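Local structure of spore germination lipase LipC (Metagenome, 6NKD) at residues A[4-8]-A[26-30]; A[9-14]-A[45-51]. The protein is a GDSL-family (SGNH-hydrolase) lipase that probably hydrolyses lipid esters such as lysophospholipids and may act in spore germination. All blocks are in the same frame, centred on the assembly; numbering follows the deposited sequence.

Contact 1 (A[4-8]-A[26-30]). With SO4 (sulfate ion), chain D.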
loop_
_atom_site.group_PDB
_atom_site.type_symbol
_atom_site.label_atom_id
_atom_site.label_comp_id
_atom_site.label_asym_id
_atom_site.label_seq_id
_atom_site.Cartn_x
_atom_site.Cartn_y
_atom_site.Cartn_z
ATOM N N GLN A 4 3.515 -8.611 27.508
ATOM C CA GLN A 4 3.190 -7.483 26.644
ATOM C C GLN A 4 4.487 -6.924 26.077
ATOM O O GLN A 4 5.374 -6.514 26.834
ATOM C CB GLN A 4 2.426 -6.404 27.413
ATOM C CG GLN A 4 1.368 -5.675 26.595
ATOM C CD GLN A 4 0.066 -6.452 26.494
ATOM O OE1 GLN A 4 -0.075 -7.528 27.076
ATOM N NE2 GLN A 4 -0.896 -5.904 25.760
ATOM N N TYR A 5 4.598 -6.916 24.753
ATOM C CA TYR A 5 5.795 -6.451 24.059
ATOM C C TYR A 5 5.395 -5.315 23.127
ATOM O O TYR A 5 4.650 -5.527 22.165
ATOM C CB TYR A 5 6.458 -7.598 23.294
ATOM C CG TYR A 5 7.408 -7.168 22.198
ATOM C CD1 TYR A 5 8.421 -6.248 22.442
ATOM C CD2 TYR A 5 7.306 -7.702 20.921
ATOM C CE1 TYR A 5 9.290 -5.858 21.441
ATOM C CE2 TYR A 5 8.173 -7.321 19.913
ATOM C CZ TYR A 5 9.163 -6.399 20.178
ATOM O OH TYR A 5 10.029 -6.018 19.177
ATOM N N THR A 6 5.884 -4.112 23.417
ATOM C CA THR A 6 5.646 -2.955 22.568
ATOM C C THR A 6 6.881 -2.682 21.718
ATOM O O THR A 6 8.013 -2.963 22.121
ATOM C CB THR A 6 5.279 -1.718 23.398
ATOM O OG1 THR A 6 4.586 -0.774 22.572
ATOM C CG2 THR A 6 6.520 -1.049 23.974
ATOM N N ALA A 7 6.649 -2.155 20.518
ATOM C CA ALA A 7 7.725 -1.899 19.571
ATOM C C ALA A 7 7.535 -0.525 18.952
ATOM O O ALA A 7 6.450 -0.211 18.451
ATOM C CB ALA A 7 7.774 -2.972 18.478
ATOM N N LEU A 8 8.588 0.285 18.990
ATOM C CA LEU A 8 8.564 1.639 18.461
ATOM C C LEU A 8 9.725 1.816 17.496
ATOM O O LEU A 8 10.789 1.216 17.671
ATOM C CB LEU A 8 8.663 2.676 19.587
ATOM C CG LEU A 8 7.945 2.316 20.888
ATOM C CD1 LEU A 8 8.637 2.965 22.075
ATOM C CD2 LEU A 8 6.482 2.725 20.825
ATOM N N VAL A 26 10.097 -7.705 14.183
ATOM C CA VAL A 26 9.447 -7.554 15.481
ATOM C C VAL A 26 8.562 -8.757 15.789
ATOM O O VAL A 26 8.439 -9.165 16.949
ATOM C CB VAL A 26 8.662 -6.228 15.553
ATOM C CG1 VAL A 26 9.523 -5.074 15.084
ATOM C CG2 VAL A 26 7.367 -6.295 14.754
ATOM N N GLN A 27 7.940 -9.350 14.769
ATOM C CA GLN A 27 7.082 -10.506 14.991
ATOM C C GLN A 27 7.839 -11.823 14.926
ATOM O O GLN A 27 7.390 -12.809 15.524
ATOM C CB GLN A 27 5.927 -10.525 13.982
ATOM C CG GLN A 27 6.268 -9.966 12.618
ATOM C CD GLN A 27 5.996 -8.478 12.510
ATOM O OE1 GLN A 27 6.726 -7.749 11.837
ATOM N NE2 GLN A 27 4.940 -8.020 13.171
ATOM N N ARG A 28 8.968 -11.868 14.217
ATOM C CA ARG A 28 9.861 -13.014 14.344
ATOM C C ARG A 28 10.508 -13.041 15.721
ATOM O O ARG A 28 10.744 -14.116 16.285
ATOM C CB ARG A 28 10.923 -12.981 13.246
ATOM C CG ARG A 28 10.358 -13.063 11.839
ATOM C CD ARG A 28 11.407 -12.718 10.796
ATOM N NE ARG A 28 10.810 -12.497 9.482
ATOM C CZ ARG A 28 10.746 -13.415 8.525
ATOM N NH1 ARG A 28 10.180 -13.124 7.359
ATOM N NH2 ARG A 28 11.252 -14.623 8.728
ATOM N N TYR A 29 10.800 -11.864 16.281
ATOM C CA TYR A 29 11.312 -11.792 17.644
ATOM C C TYR A 29 10.228 -12.123 18.660
ATOM O O TYR A 29 10.526 -12.668 19.729
ATOM C CB TYR A 29 11.899 -10.400 17.903
ATOM C CG TYR A 29 12.424 -10.162 19.304
ATOM C CD1 TYR A 29 13.199 -11.115 19.954
ATOM C CD2 TYR A 29 12.169 -8.966 19.963
ATOM C CE1 TYR A 29 13.685 -10.890 21.231
ATOM C CE2 TYR A 29 12.654 -8.731 21.236
ATOM C CZ TYR A 29 13.411 -9.695 21.866
ATOM O OH TYR A 29 13.896 -9.462 23.134
ATOM N N LYS A 30 8.970 -11.810 18.345
ATOM C CA LYS A 30 7.873 -12.167 19.238
ATOM C C LYS A 30 7.690 -13.678 19.312
ATOM O O LYS A 30 7.460 -14.229 20.394
ATOM C CB LYS A 30 6.584 -11.484 18.779
ATOM C CG LYS A 30 5.304 -12.190 19.207
ATOM C CD LYS A 30 4.078 -11.410 18.759
ATOM C CE LYS A 30 2.891 -12.326 18.513
ATOM N NZ LYS A 30 2.544 -13.134 19.712
HETATM S S SO4 D . 2.894 -16.312 16.784
HETATM O O1 SO4 D . 1.928 -15.467 17.480
HETATM O O2 SO4 D . 3.904 -15.469 16.151
HETATM O O3 SO4 D . 3.541 -17.206 17.740
HETATM O O4 SO4 D . 2.211 -17.103 15.765
#
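Two tyrosines, one from a strand and one from a helix, meet edge-to-face at the heart of this contact: the edge of Tyr29 points at the face of Tyr5, with centroids 5.6 Å apart and planes at 83°. The axes of strand 4-8 and helix 26-30 run nearly antiparallel (160°) and 10.4 Å apart, and the Tyr5 ring spans that gap. Tyr5 CE2 reaches 3.5 Å from Val26 O, which lies near the ring plane, and Tyr5 OH stands 3.7 Å from Tyr29 CD2. The hydroxyl itself is hydrogen-bonded to Thr76 on the next strand. Beyond Tyr5, small side chains suffice, Ala7 CB lying 4.4 Å from Val26 CG1. Lys30 lays its CB 4.4 Å from Tyr5 CD2 but sends its amine away, to a salt bridge with Glu34 and a weak bond from Lys30 NZ to sulfate O1 (3.3 Å). No hydrogen bond joins the segments, so here the helix meets the sheet through aromatic and apolar packing, with the polar groups turned to partners elsewhere.

Contact 2 (A[9-14]-A[45-51]); sequences GDSLTV and VFAKSGL
Strand 45-47 runs parallel to the end of strand 3-9, and both segments then leave the sheet, 9-14 into a short helix (11-14) and 48-51 into a type II turn. Gly9 and Ala47 form a parallel bridge (CA-CA 5.1 Å); beyond it the CA atoms of Ser11 and Ser49 lie 4.5 Å apart. A weak hydrogen bond runs from Gly9 N to Phe46 O (3.4 Å); two CA-H...O contacts follow, Ala47 CA to Gly9 O (3.3 Å) and Asp10 CA to Lys48 O (3.5 Å). Gly9, at phi/psi 156/-157, has to be glycine, since a CB would strike Thr13 OG1 and the preceding carbonyl. Asp10 (chi1 p, 52°) N-caps the helix, its OD2 accepting weakly from Leu12 N at 3.5 Å and also bonding Thr78. Ser11 is likewise p (53°): Ser11 CB lies 3.7 Å from Ser49 OG, while Ser11 OG bonds His189 NE2. Ser49 OG (chi1 m) is hydrogen-bonded to Glu55 of the third subunit. Thr13 (m), its OG1 bonded to Thr78 OG1, sets CB 3.7 Å from Ala47 CB and CG2 3.9 Å from Val45 CG1 (Val45 t). Val14 (t) brings CG2 to 3.6 Å from Ala47 CB. Leu51 N closes the turn on Lys48 O (3.3 Å), with Gly50 at positive phi (77/15), and Leu51 CD2 lies 4.0 Å from Gly9 O. Ser11 is probably the nucleophile and Gly50 probably binds substrate: the Gly-Asp-Ser-Leu motif beside the loop carrying this glycine is characteristic of the SGNH-hydrolase active site.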
loop_
_atom_site.group_PDB
_atom_site.type_symbol
_atom_site.label_atom_id
_atom_site.label_comp_id
_atom_site.label_asym_id
_atom_site.label_seq_id
_atom_site.Cartn_x
_atom_site.Cartn_y
_atom_site.Cartn_z
ATOM N N GLY A 9 9.517 2.635 16.474
ATOM C CA GLY A 9 10.608 2.946 15.571
ATOM C C GLY A 9 10.098 3.380 14.207
ATOM O O GLY A 9 8.968 3.846 14.067
ATOM N N ASP A 10 10.969 3.210 13.214
ATOM C CA ASP A 10 10.721 3.702 11.866
ATOM C C ASP A 10 10.321 2.571 10.928
ATOM O O ASP A 10 9.499 1.722 11.285
ATOM C CB ASP A 10 11.960 4.436 11.341
ATOM C CG ASP A 10 13.231 3.607 11.466
ATOM O OD1 ASP A 10 14.283 4.053 10.958
ATOM O OD2 ASP A 10 13.178 2.506 12.054
ATOM N N SER A 11 10.897 2.551 9.723
ATOM C CA SER A 11 10.497 1.563 8.727
ATOM C C SER A 11 10.936 0.156 9.112
ATOM O O SER A 11 10.308 -0.822 8.692
ATOM C CB SER A 11 11.062 1.938 7.357
ATOM O OG SER A 11 12.462 2.140 7.416
ATOM N N LEU A 12 12.004 0.030 9.902
ATOM C CA LEU A 12 12.453 -1.295 10.321
ATOM C C LEU A 12 11.418 -1.969 11.211
ATOM O O LEU A 12 11.121 -3.158 11.041
ATOM C CB LEU A 12 13.797 -1.197 11.044
ATOM C CG LEU A 12 14.977 -0.566 10.297
ATOM C CD1 LEU A 12 16.291 -0.909 10.989
ATOM C CD2 LEU A 12 15.000 -1.001 8.841
ATOM N N THR A 13 10.853 -1.222 12.165
ATOM C CA THR A 13 9.801 -1.772 13.014
ATOM C C THR A 13 8.533 -2.048 12.216
ATOM O O THR A 13 7.780 -2.971 12.549
ATOM C CB THR A 13 9.513 -0.817 14.175
ATOM O OG1 THR A 13 10.732 -0.515 14.862
ATOM C CG2 THR A 13 8.532 -1.440 15.162
ATOM N N VAL A 14 8.283 -1.269 11.163
ATOM C CA VAL A 14 7.170 -1.567 10.271
ATOM C C VAL A 14 7.414 -2.880 9.536
ATOM O O VAL A 14 6.487 -3.668 9.317
ATOM C CB VAL A 14 6.946 -0.400 9.289
ATOM C CG1 VAL A 14 5.936 -0.782 8.218
ATOM C CG2 VAL A 14 6.491 0.844 10.035
ATOM N N VAL A 45 2.470 -2.276 18.107
ATOM C CA VAL A 45 3.486 -1.659 17.259
ATOM C C VAL A 45 3.076 -0.225 16.956
ATOM O O VAL A 45 1.993 0.012 16.406
ATOM C CB VAL A 45 3.698 -2.442 15.950
ATOM C CG1 VAL A 45 4.592 -1.656 14.999
ATOM C CG2 VAL A 45 4.294 -3.810 16.240
ATOM N N PHE A 46 3.940 0.725 17.304
ATOM C CA PHE A 46 3.786 2.127 16.922
ATOM C C PHE A 46 4.976 2.475 16.036
ATOM O O PHE A 46 6.075 2.727 16.540
ATOM C CB PHE A 46 3.724 3.042 18.143
ATOM C CG PHE A 46 2.623 2.707 19.107
ATOM C CD1 PHE A 46 1.308 3.034 18.819
ATOM C CD2 PHE A 46 2.907 2.087 20.313
ATOM C CE1 PHE A 46 0.296 2.735 19.709
ATOM C CE2 PHE A 46 1.900 1.787 21.208
ATOM C CZ PHE A 46 0.592 2.112 20.905
ATOM N N ALA A 47 4.769 2.484 14.722
ATOM C CA ALA A 47 5.869 2.741 13.804
ATOM C C ALA A 47 5.327 3.288 12.492
ATOM O O ALA A 47 4.196 2.993 12.097
ATOM C CB ALA A 47 6.692 1.473 13.555
ATOM N N LYS A 48 6.158 4.082 11.822
ATOM C CA LYS A 48 5.811 4.688 10.544
ATOM C C LYS A 48 7.103 5.058 9.831
ATOM O O LYS A 48 8.088 5.438 10.467
ATOM C CB LYS A 48 4.925 5.928 10.731
ATOM C CG LYS A 48 4.429 6.565 9.437
ATOM C CD LYS A 48 3.105 5.963 8.986
ATOM C CE LYS A 48 2.657 6.544 7.654
ATOM N NZ LYS A 48 2.680 8.034 7.652
ATOM N N SER A 49 7.094 4.934 8.507
ATOM C CA SER A 49 8.264 5.306 7.724
ATOM C C SER A 49 8.545 6.798 7.864
ATOM O O SER A 49 7.628 7.624 7.856
ATOM C CB SER A 49 8.057 4.939 6.254
ATOM O OG SER A 49 7.916 3.538 6.105
ATOM N N GLY A 50 9.822 7.141 8.003
ATOM C CA GLY A 50 10.214 8.523 8.184
ATOM C C GLY A 50 9.985 9.080 9.568
ATOM O O GLY A 50 10.018 10.303 9.738
ATOM N N LEU A 51 9.754 8.228 10.563
ATOM C CA LEU A 51 9.553 8.680 11.938
ATOM C C LEU A 51 10.921 8.842 12.588
ATOM O O LEU A 51 11.551 7.863 12.994
ATOM C CB LEU A 51 8.685 7.692 12.708
ATOM C CG LEU A 51 7.577 8.296 13.571
ATOM C CD1 LEU A 51 6.580 9.045 12.701
ATOM C CD2 LEU A 51 6.882 7.215 14.382
#

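Both contacts are buried and involve strand 3-9, which packs against helix 25-37 in contact 1 and pairs through its last residue with strand 41-47 in contact 2. Contact 1 uses the body of strand 3-9, whereas contact 2 lies at the C-terminal ends of the two strands, where the chain turns into loops that probably carry catalytic residues. They meet directly: Ala7 O and Phe46 N are 2.9 Å apart, probably hydrogen-bonded, and Val26 CG1 sits 3.7 Å from Thr13 O. Contact 1 is aromatic and apolar across its segments; contact 2 mixes backbone pairing with small side chains and polar groups, of which Ser11 joins the probable active site while Lys48 and Ser49 bond the third subunit. Each also touches the second subunit.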